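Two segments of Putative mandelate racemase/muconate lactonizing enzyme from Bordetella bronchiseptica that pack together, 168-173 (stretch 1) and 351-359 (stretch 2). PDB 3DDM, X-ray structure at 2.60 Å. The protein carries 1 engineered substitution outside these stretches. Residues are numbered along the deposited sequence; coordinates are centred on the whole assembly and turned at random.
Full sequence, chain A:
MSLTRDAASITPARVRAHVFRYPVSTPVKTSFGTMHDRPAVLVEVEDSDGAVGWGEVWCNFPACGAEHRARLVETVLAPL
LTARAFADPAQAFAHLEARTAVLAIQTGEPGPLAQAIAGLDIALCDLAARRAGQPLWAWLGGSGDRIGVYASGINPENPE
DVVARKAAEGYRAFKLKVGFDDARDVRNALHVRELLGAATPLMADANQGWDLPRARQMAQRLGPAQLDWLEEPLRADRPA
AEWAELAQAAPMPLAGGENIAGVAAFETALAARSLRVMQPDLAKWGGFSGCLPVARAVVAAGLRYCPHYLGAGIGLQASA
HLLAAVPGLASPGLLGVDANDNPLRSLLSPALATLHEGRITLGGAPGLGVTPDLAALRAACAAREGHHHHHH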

# COMPACT_ATOMS: atom_id res chain seq x y z
N ALA A 168 2.94 6.36 -38.65
CA ALA A 168 2.67 7.58 -39.40
C ALA A 168 2.99 8.81 -38.56
O ALA A 168 3.47 9.81 -39.08
CB ALA A 168 1.21 7.61 -39.84
N GLU A 169 2.71 8.73 -37.26
CA GLU A 169 2.97 9.85 -36.36
C GLU A 169 4.46 10.06 -36.17
O GLU A 169 4.88 11.14 -35.76
CB GLU A 169 2.29 9.62 -35.02
CG GLU A 169 0.78 9.78 -35.09
CD GLU A 169 0.04 9.16 -33.91
OE1 GLU A 169 0.45 9.40 -32.75
OE2 GLU A 169 -0.96 8.45 -34.15
N GLY A 170 5.27 9.04 -36.46
CA GLY A 170 6.71 9.19 -36.31
C GLY A 170 7.44 8.14 -35.49
O GLY A 170 8.66 8.20 -35.35
N TYR A 171 6.70 7.18 -34.96
CA TYR A 171 7.29 6.13 -34.14
C TYR A 171 7.99 5.03 -34.93
O TYR A 171 7.44 4.52 -35.91
CB TYR A 171 6.21 5.53 -33.25
CG TYR A 171 5.83 6.46 -32.13
CD1 TYR A 171 6.67 6.63 -31.03
CD2 TYR A 171 4.67 7.23 -32.20
CE1 TYR A 171 6.37 7.54 -30.03
CE2 TYR A 171 4.36 8.15 -31.20
CZ TYR A 171 5.22 8.30 -30.12
OH TYR A 171 4.97 9.25 -29.16
N ARG A 172 9.20 4.67 -34.50
CA ARG A 172 9.98 3.64 -35.17
C ARG A 172 10.26 2.42 -34.27
O ARG A 172 11.18 1.64 -34.53
CB ARG A 172 11.30 4.23 -35.68
CG ARG A 172 11.14 5.34 -36.72
CD ARG A 172 10.52 4.81 -38.01
NE ARG A 172 10.05 5.87 -38.90
CZ ARG A 172 8.81 6.35 -38.92
NH1 ARG A 172 7.88 5.87 -38.10
NH2 ARG A 172 8.48 7.31 -39.77
N ALA A 173 9.47 2.26 -33.21
CA ALA A 173 9.58 1.14 -32.28
C ALA A 173 8.22 0.99 -31.60
O ALA A 173 7.56 1.98 -31.30
CB ALA A 173 10.68 1.40 -31.25
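Stretch 2 (351-359) ALATLHEGR

Packing of stretch 2 (351-359) on stretch 1 (168-173), two segments of one chain that are far apart in sequence. In backbone terms, stretch 1 is the end of a helix and the loop that leaves it. Gly170 is the first residue to abandon helical angles, and its positive phi (128°) with two bonds back into the last turn makes a Schellman motif. Stretch 2 enters as the end of a 3-10 segment, 351-354, held by backbone bonds from Thr354 N to Ala351 O (3.1 Å) and from Leu355 N to Leu352 O (2.9 Å); Thr354 OG1 also bonds to Ala351 O (2.8 Å). The chain then extends through Leu355 and reverses in a type I' turn from His356 to Arg359, closed by His356 N to Arg359 O (2.9 Å) and Arg359 N to His356 O (3.2 Å). The closest CA pair is Tyr171 CA and Gly358 CA, 4.7 Å apart. The contact is small, burying 278 Å² summed over both sides.

One hydrogen bond joins the stretches, from Gly358 N to Gly170 O (3.0 Å). Its N-H...O angle of 129° makes it weak, so the turn is tethered to the helix exit by a bent bond between main chains. Within stretch 1, Arg172 NH1 turns back to bond Tyr171 O (2.6 Å).

Van der Waals contacts make up the rest of the interface. The CA-to-CB bond of Leu355, with chi1 t and chi2 p, points toward stretch 1, and the residue contributes the largest covered area. Its CD2 lies 3.6 Å from Glu169 O, while its CD1 is 3.8 Å from Gly170 O. The same CD2 sits over one face of the Tyr171 ring, 4.3 Å from the centroid and 17° off the ring normal, a CH-pi contact; the nearest ring atom, Tyr171 CE2, is 4.1 Å from Leu355 CD2. Although the CA-to-CB bond of Tyr171 points away, the end of the side chain comes nearer, with Tyr171 OH 4.0 Å from Leu352 CD2. The CA-to-CB bond of Arg172 points toward stretch 2, and Arg172 CG packs 3.7 Å from Gly358 N.

Both close-packed glycines leave room for neighbours. At the backbone angles of Gly170 a CB would be jammed against the carbonyl O of Glu169, which by itself calls for glycine; an ideal CB would also lie a tight 3.1 Å from Leu355 CD2. At Gly358, where positive phi already favours glycine, an ideal CB would clash with Arg172 CB at 2.8 Å.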

# COMPACT_ATOMS: atom_id res chain seq x y z
N ALA A 351 8.56 18.09 -25.76
CA ALA A 351 9.66 17.38 -26.40
C ALA A 351 9.12 16.53 -27.55
O ALA A 351 9.83 16.24 -28.51
CB ALA A 351 10.39 16.50 -25.39
N LEU A 352 7.86 16.14 -27.44
CA LEU A 352 7.26 15.32 -28.48
C LEU A 352 7.11 16.04 -29.81
O LEU A 352 7.11 15.40 -30.86
CB LEU A 352 5.91 14.78 -28.01
CG LEU A 352 6.04 13.59 -27.06
CD1 LEU A 352 4.67 13.08 -26.61
CD2 LEU A 352 6.81 12.49 -27.78
N ALA A 353 7.01 17.36 -29.76
CA ALA A 353 6.87 18.16 -30.98
C ALA A 353 8.15 18.13 -31.83
O ALA A 353 8.16 18.61 -32.97
CB ALA A 353 6.49 19.60 -30.62
N THR A 354 9.21 17.56 -31.28
CA THR A 354 10.47 17.45 -32.01
C THR A 354 10.61 16.04 -32.55
O THR A 354 11.62 15.71 -33.18
CB THR A 354 11.71 17.72 -31.11
OG1 THR A 354 11.96 16.58 -30.29
CG2 THR A 354 11.49 18.93 -30.23
N LEU A 355 9.59 15.21 -32.32
CA LEU A 355 9.62 13.82 -32.78
C LEU A 355 9.88 13.69 -34.27
O LEU A 355 9.01 13.95 -35.10
CB LEU A 355 8.32 13.10 -32.43
CG LEU A 355 8.15 11.70 -33.05
CD1 LEU A 355 9.27 10.78 -32.59
CD2 LEU A 355 6.79 11.14 -32.68
N HIS A 356 11.09 13.26 -34.61
CA HIS A 356 11.47 13.09 -35.99
C HIS A 356 12.35 11.86 -36.10
O HIS A 356 13.37 11.75 -35.41
CB HIS A 356 12.21 14.34 -36.49
CG HIS A 356 12.40 14.38 -37.97
ND1 HIS A 356 11.42 13.98 -38.86
CD2 HIS A 356 13.43 14.82 -38.73
CE1 HIS A 356 11.84 14.17 -40.10
NE2 HIS A 356 13.06 14.68 -40.05
N GLU A 357 11.93 10.93 -36.96
CA GLU A 357 12.67 9.69 -37.17
C GLU A 357 12.78 8.94 -35.84
O GLU A 357 13.86 8.61 -35.37
CB GLU A 357 14.06 10.02 -37.74
CG GLU A 357 14.98 8.82 -37.94
CD GLU A 357 16.08 8.75 -36.89
OE1 GLU A 357 16.81 7.73 -36.85
OE2 GLU A 357 16.22 9.73 -36.11
N GLY A 358 11.63 8.68 -35.24
CA GLY A 358 11.60 7.96 -33.98
C GLY A 358 12.45 8.52 -32.85
O GLY A 358 12.72 7.81 -31.88
N ARG A 359 12.88 9.78 -32.96
CA ARG A 359 13.70 10.36 -31.90
C ARG A 359 13.28 11.77 -31.51
O ARG A 359 12.70 12.50 -32.30
CB ARG A 359 15.17 10.39 -32.30
CG ARG A 359 15.76 9.03 -32.58
CD ARG A 359 17.21 9.14 -32.96
NE ARG A 359 17.73 7.88 -33.48
CZ ARG A 359 18.94 7.74 -34.02
NH1 ARG A 359 19.34 6.56 -34.48
NH2 ARG A 359 19.75 8.79 -34.10